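Local coordinates for protein sensor kinase CusS (Escherichia coli, PDB 5KU5) that senses copper and silver ions in the periplasm and, as a histidine kinase, activates its response regulator CusR by phosphorylation, at residues 7-12 / 137-142; 15-20 / 130-135. One frame throughout, in Å; residues are numbered along the deposited sequence.

Both contacts hang on helix 2-25 of the periplasmic sensor domain, which has the PDC fold. Contact 1 (7-12 with 137-142) ties the first half of this helix to helix 137-146 beside a silver ion shared with the second subunit, and contact 2 (15-20 with 130-135) lays the next turns on strand 125-135 of the antiparallel sheet. Their centres are about 14 Å apart, yet they touch: Asp10 CA packs against Leu134 CD2 at 3.8 Å. Because 7-12 precedes 15-20 and helix 137-146 follows strand 125-135, contact 2 is nested inside the loop that contact 1 closes. The side chain of Ile17 is about 12 Å from a silver ion, whereas His139 binds one itself.

Contact 1. Residues 7-12 / 137-142; sequences AEQDIN and DFHLHY. With AG (silver ion), chain F.
The imidazole of His139 meets its two partners on helix 2-25 at its edge: Gln9 OE1 lies in the ring plane, 3.6 Å from His139 CE1, and an Asp10 oxygen, slightly tilted from that plane, meets NE2. The ring of Phe6 also meets that of His139. His139 NE2 donates to Asp10 OD1 at 2.7 Å, on the syn side of the carboxylate, with an N-H...O angle of 154°; the carboxylate and ring planes are 52° apart. With CG anti to its carbonyl carbon (chi1 -63°), His139 reaches to helix 2-25 while its other nitrogen, ND1, binds the silver ion at 2.5 Å. Since NE2 carries the proton, ND1 is left to bind the metal, and the carboxylate at the NE2 edge probably makes ND1 a stronger electron-pair donor. Replacing Asp10 with an alanine would probably leave His139 NE2 without its acceptor and the ring freer to turn away from the silver. His5 of the second subunit completes the bridge through its NE2, and Gln9 hydrogen-bonds to Gln9 of that subunit, making this a metal site at the dimer interface. Asp10 OD2 forms a salt bridge with Arg112 of strand 111-122, linking this meeting of helices 2-25 and 137-146 to the sheet.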
loop_
_atom_site.group_PDB
_atom_site.type_symbol
_atom_site.label_atom_id
_atom_site.label_comp_id
_atom_site.label_asym_id
_atom_site.label_seq_id
_atom_site.Cartn_x
_atom_site.Cartn_y
_atom_site.Cartn_z
ATOM N N ALA A 7 -3.837 -5.767 13.667
ATOM C CA ALA A 7 -4.150 -4.365 13.963
ATOM C C ALA A 7 -2.955 -3.461 13.702
ATOM O O ALA A 7 -3.105 -2.405 13.085
ATOM C CB ALA A 7 -4.629 -4.203 15.402
ATOM N N GLU A 8 -1.776 -3.885 14.158
ATOM C CA GLU A 8 -0.543 -3.107 13.970
ATOM C C GLU A 8 -0.133 -2.993 12.496
ATOM O O GLU A 8 0.325 -1.928 12.068
ATOM C CB GLU A 8 0.609 -3.684 14.808
ATOM C CG GLU A 8 0.455 -3.482 16.314
ATOM C CD GLU A 8 0.554 -2.023 16.748
ATOM O OE1 GLU A 8 1.392 -1.272 16.200
ATOM O OE2 GLU A 8 -0.208 -1.621 17.652
ATOM N N GLN A 9 -0.300 -4.077 11.731
ATOM C CA GLN A 9 -0.150 -4.029 10.264
ATOM C C GLN A 9 -1.011 -2.914 9.661
ATOM O O GLN A 9 -0.518 -2.088 8.895
ATOM C CB GLN A 9 -0.547 -5.361 9.606
ATOM C CG GLN A 9 0.482 -6.474 9.684
ATOM C CD GLN A 9 0.038 -7.708 8.906
ATOM O OE1 GLN A 9 -1.080 -8.197 9.088
ATOM N NE2 GLN A 9 0.906 -8.212 8.029
ATOM N N ASP A 10 -2.290 -2.903 10.032
ATOM C CA ASP A 10 -3.254 -1.911 9.538
ATOM C C ASP A 10 -2.925 -0.495 9.994
ATOM O O ASP A 10 -2.955 0.435 9.192
ATOM C CB ASP A 10 -4.678 -2.268 9.984
ATOM C CG ASP A 10 -5.167 -3.574 9.389
ATOM O OD1 ASP A 10 -4.457 -4.147 8.535
ATOM O OD2 ASP A 10 -6.259 -4.039 9.773
ATOM N N ILE A 11 -2.616 -0.343 11.280
ATOM C CA ILE A 11 -2.242 0.962 11.851
ATOM C C ILE A 11 -1.047 1.581 11.110
ATOM O O ILE A 11 -1.044 2.781 10.833
ATOM C CB ILE A 11 -1.983 0.848 13.374
ATOM C CG1 ILE A 11 -3.323 0.679 14.107
ATOM C CG2 ILE A 11 -1.244 2.069 13.919
ATOM C CD1 ILE A 11 -3.210 0.096 15.499
ATOM N N ASN A 12 -0.058 0.753 10.778
ATOM C CA ASN A 12 1.099 1.192 9.998
ATOM C C ASN A 12 0.722 1.678 8.591
ATOM O O ASN A 12 1.210 2.718 8.141
ATOM C CB ASN A 12 2.136 0.066 9.916
ATOM C CG ASN A 12 3.395 0.480 9.175
ATOM O OD1 ASN A 12 3.784 -0.154 8.193
ATOM N ND2 ASN A 12 4.033 1.552 9.636
ATOM N N ASP A 137 -11.129 -7.245 5.582
ATOM C CA ASP A 137 -11.867 -8.472 5.258
ATOM C C ASP A 137 -10.959 -9.693 5.184
ATOM O O ASP A 137 -11.335 -10.770 5.649
ATOM C CB ASP A 137 -12.639 -8.325 3.947
ATOM C CG ASP A 137 -13.699 -7.250 4.020
ATOM O OD1 ASP A 137 -13.335 -6.056 4.036
ATOM O OD2 ASP A 137 -14.898 -7.590 4.053
ATOM N N PHE A 138 -9.764 -9.519 4.624
ATOM C CA PHE A 138 -8.789 -10.608 4.551
ATOM C C PHE A 138 -8.343 -11.073 5.944
ATOM O O PHE A 138 -8.132 -12.268 6.139
ATOM C CB PHE A 138 -7.586 -10.219 3.675
ATOM C CG PHE A 138 -6.793 -11.394 3.167
ATOM C CD1 PHE A 138 -7.412 -12.418 2.445
ATOM C CD2 PHE A 138 -5.419 -11.474 3.385
ATOM C CE1 PHE A 138 -6.682 -13.500 1.974
ATOM C CE2 PHE A 138 -4.685 -12.551 2.910
ATOM C CZ PHE A 138 -5.315 -13.566 2.205
ATOM N N HIS A 139 -8.229 -10.149 6.905
ATOM C CA HIS A 139 -7.976 -10.511 8.320
ATOM C C HIS A 139 -9.089 -11.401 8.872
ATOM O O HIS A 139 -8.818 -12.441 9.473
ATOM C CB HIS A 139 -7.857 -9.278 9.239
ATOM C CG HIS A 139 -6.715 -8.367 8.913
ATOM N ND1 HIS A 139 -5.407 -8.786 8.926
ATOM C CD2 HIS A 139 -6.680 -7.049 8.602
ATOM C CE1 HIS A 139 -4.613 -7.775 8.623
ATOM N NE2 HIS A 139 -5.363 -6.710 8.419
ATOM N N LEU A 140 -10.334 -10.978 8.655
ATOM C CA LEU A 140 -11.512 -11.674 9.176
ATOM C C LEU A 140 -11.745 -13.027 8.499
ATOM O O LEU A 140 -12.161 -13.978 9.162
ATOM C CB LEU A 140 -12.765 -10.794 9.041
ATOM C CG LEU A 140 -12.750 -9.437 9.759
ATOM C CD1 LEU A 140 -14.034 -8.673 9.478
ATOM C CD2 LEU A 140 -12.538 -9.595 11.259
ATOM N N HIS A 141 -11.484 -13.112 7.192
ATOM C CA HIS A 141 -11.548 -14.393 6.474
ATOM C C HIS A 141 -10.603 -15.431 7.079
ATOM O O HIS A 141 -10.968 -16.597 7.208
ATOM C CB HIS A 141 -11.224 -14.226 4.984
ATOM C CG HIS A 141 -12.262 -13.466 4.217
ATOM N ND1 HIS A 141 -11.950 -12.662 3.141
ATOM C CD2 HIS A 141 -13.604 -13.377 4.377
ATOM C CE1 HIS A 141 -13.056 -12.118 2.666
ATOM N NE2 HIS A 141 -14.073 -12.532 3.400
ATOM N N TYR A 142 -9.396 -14.999 7.449
ATOM C CA TYR A 142 -8.418 -15.884 8.089
ATOM C C TYR A 142 -8.895 -16.381 9.455
ATOM O O TYR A 142 -8.834 -17.581 9.727
ATOM C CB TYR A 142 -7.056 -15.192 8.217
ATOM C CG TYR A 142 -6.007 -15.998 8.963
ATOM C CD1 TYR A 142 -5.345 -17.062 8.347
ATOM C CD2 TYR A 142 -5.675 -15.694 10.286
ATOM C CE1 TYR A 142 -4.385 -17.801 9.026
ATOM C CE2 TYR A 142 -4.717 -16.428 10.973
ATOM C CZ TYR A 142 -4.074 -17.481 10.339
ATOM O OH TYR A 142 -3.126 -18.212 11.019
HETATM AG AG AG F . -4.546 -10.889 7.979
#

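Contact 2. Residues 15-20 / 130-135; sequences KEISAT and LYIALS
Ile132 reaches up from strand 125-135 and puts each of its two branches on a different residue of helix 2-25. Ile132 CG2 meets Ile17 CG2, methyl to methyl, at 3.8 Å, the two isoleucine side chains lying alongside one another and running in contrary senses. The longer branch goes to Ser18, where Ile132 CD1 rests 3.8 Å from Ser18 CA and 3.9 Å from Ser18 CB, against the helix backbone itself. The first torsion of Ile132 accounts for this split: with CG1 beside the backbone N (chi1 -51°) and CG2 anti to that N, the two arms diverge under successive residues of one helical turn. Ser18 and Ile132 are also where the backbones come nearest, their CA atoms 7.6 Å apart.

Around this first shell, Leu14 of the same helix adds to the packing on Ile132, and Val49 of strand 49-54 lies against Ile17. Leu130 and Leu134, whose side chains leave the strand on the same face as Ile132, pack on Leu21 and Leu14 respectively. The strand is held from both edges by backbone hydrogen bonds, Ile132 pairing with Ile114 on one side and Ala133 with Leu50 on the other. Between the two segments the closest approaches are all carbon to carbon, so the contact probably contributes through packing of methyl groups rather than directed bonds where helix 2-25 lies on the sheet of the PDC fold.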
loop_
_atom_site.group_PDB
_atom_site.type_symbol
_atom_site.label_atom_id
_atom_site.label_comp_id
_atom_site.label_asym_id
_atom_site.label_seq_id
_atom_site.Cartn_x
_atom_site.Cartn_y
_atom_site.Cartn_z
ATOM N N LYS A 15 -1.113 4.947 9.022
ATOM C CA LYS A 15 -0.160 6.021 9.315
ATOM C C LYS A 15 0.422 6.615 8.027
ATOM O O LYS A 15 0.455 7.835 7.867
ATOM C CB LYS A 15 0.968 5.521 10.225
ATOM C CG LYS A 15 1.905 6.621 10.707
ATOM C CD LYS A 15 3.027 6.071 11.567
ATOM C CE LYS A 15 4.021 7.168 11.903
ATOM N NZ LYS A 15 5.123 6.662 12.763
ATOM N N GLU A 16 0.858 5.749 7.112
ATOM C CA GLU A 16 1.441 6.195 5.843
ATOM C C GLU A 16 0.418 6.861 4.923
ATOM O O GLU A 16 0.733 7.868 4.286
ATOM C CB GLU A 16 2.134 5.039 5.124
ATOM C CG GLU A 16 3.374 4.549 5.859
ATOM C CD GLU A 16 4.048 3.370 5.183
ATOM O OE1 GLU A 16 3.695 3.036 4.030
ATOM O OE2 GLU A 16 4.946 2.772 5.809
ATOM N N ILE A 17 -0.797 6.313 4.867
ATOM C CA ILE A 17 -1.894 6.938 4.113
ATOM C C ILE A 17 -2.225 8.306 4.702
ATOM O O ILE A 17 -2.427 9.266 3.964
ATOM C CB ILE A 17 -3.166 6.055 4.076
ATOM C CG1 ILE A 17 -2.917 4.789 3.245
ATOM C CG2 ILE A 17 -4.358 6.820 3.491
ATOM C CD1 ILE A 17 -3.830 3.636 3.604
ATOM N N SER A 18 -2.271 8.389 6.027
ATOM C CA SER A 18 -2.549 9.652 6.713
ATOM C C SER A 18 -1.521 10.735 6.378
ATOM O O SER A 18 -1.896 11.872 6.089
ATOM C CB SER A 18 -2.619 9.441 8.228
ATOM O OG SER A 18 -3.104 10.601 8.870
ATOM N N ALA A 19 -0.237 10.371 6.403
ATOM C CA ALA A 19 0.849 11.314 6.109
ATOM C C ALA A 19 0.862 11.759 4.649
ATOM O O ALA A 19 1.159 12.916 4.365
ATOM C CB ALA A 19 2.200 10.714 6.482
ATOM N N THR A 20 0.558 10.841 3.731
ATOM C CA THR A 20 0.484 11.165 2.305
ATOM C C THR A 20 -0.660 12.141 2.023
ATOM O O THR A 20 -0.448 13.187 1.413
ATOM C CB THR A 20 0.305 9.895 1.443
ATOM O OG1 THR A 20 1.339 8.958 1.759
ATOM C CG2 THR A 20 0.365 10.220 -0.049
ATOM N N LEU A 130 -10.325 14.606 7.934
ATOM C CA LEU A 130 -10.148 13.483 7.015
ATOM C C LEU A 130 -10.460 12.174 7.734
ATOM O O LEU A 130 -9.908 11.913 8.799
ATOM C CB LEU A 130 -8.707 13.451 6.497
ATOM C CG LEU A 130 -8.297 12.296 5.579
ATOM C CD1 LEU A 130 -9.142 12.257 4.311
ATOM C CD2 LEU A 130 -6.823 12.413 5.243
ATOM N N TYR A 131 -11.343 11.368 7.144
ATOM C CA TYR A 131 -11.659 10.021 7.624
ATOM C C TYR A 131 -11.063 9.014 6.644
ATOM O O TYR A 131 -11.244 9.159 5.436
ATOM C CB TYR A 131 -13.173 9.822 7.706
ATOM C CG TYR A 131 -13.854 10.689 8.739
ATOM C CD1 TYR A 131 -14.124 12.032 8.480
ATOM C CD2 TYR A 131 -14.240 10.168 9.977
ATOM C CE1 TYR A 131 -14.754 12.833 9.422
ATOM C CE2 TYR A 131 -14.866 10.963 10.927
ATOM C CZ TYR A 131 -15.119 12.293 10.646
ATOM O OH TYR A 131 -15.744 13.091 11.579
ATOM N N ILE A 132 -10.359 8.010 7.169
ATOM C CA ILE A 132 -9.664 7.000 6.361
ATOM C C ILE A 132 -10.115 5.619 6.826
ATOM O O ILE A 132 -10.031 5.329 8.013
ATOM C CB ILE A 132 -8.126 7.077 6.536
ATOM C CG1 ILE A 132 -7.615 8.511 6.326
ATOM C CG2 ILE A 132 -7.430 6.119 5.569
ATOM C CD1 ILE A 132 -6.186 8.731 6.784
ATOM N N ALA A 133 -10.566 4.778 5.893
ATOM C CA ALA A 133 -10.997 3.410 6.186
ATOM C C ALA A 133 -10.191 2.405 5.359
ATOM O O ALA A 133 -10.178 2.488 4.135
ATOM C CB ALA A 133 -12.483 3.260 5.898
ATOM N N LEU A 134 -9.532 1.462 6.037
ATOM C CA LEU A 134 -8.741 0.401 5.397
ATOM C C LEU A 134 -9.467 -0.936 5.524
ATOM O O LEU A 134 -9.958 -1.276 6.601
ATOM C CB LEU A 134 -7.357 0.294 6.052
ATOM C CG LEU A 134 -6.421 -0.829 5.580
ATOM C CD1 LEU A 134 -6.017 -0.614 4.132
ATOM C CD2 LEU A 134 -5.188 -0.918 6.464
ATOM N N SER A 135 -9.510 -1.697 4.431
ATOM C CA SER A 135 -10.199 -2.990 4.407
ATOM C C SER A 135 -9.526 -4.021 5.311
ATOM O O SER A 135 -8.311 -4.209 5.245
ATOM C CB SER A 135 -10.267 -3.551 2.985
ATOM O OG SER A 135 -10.776 -4.876 2.995
#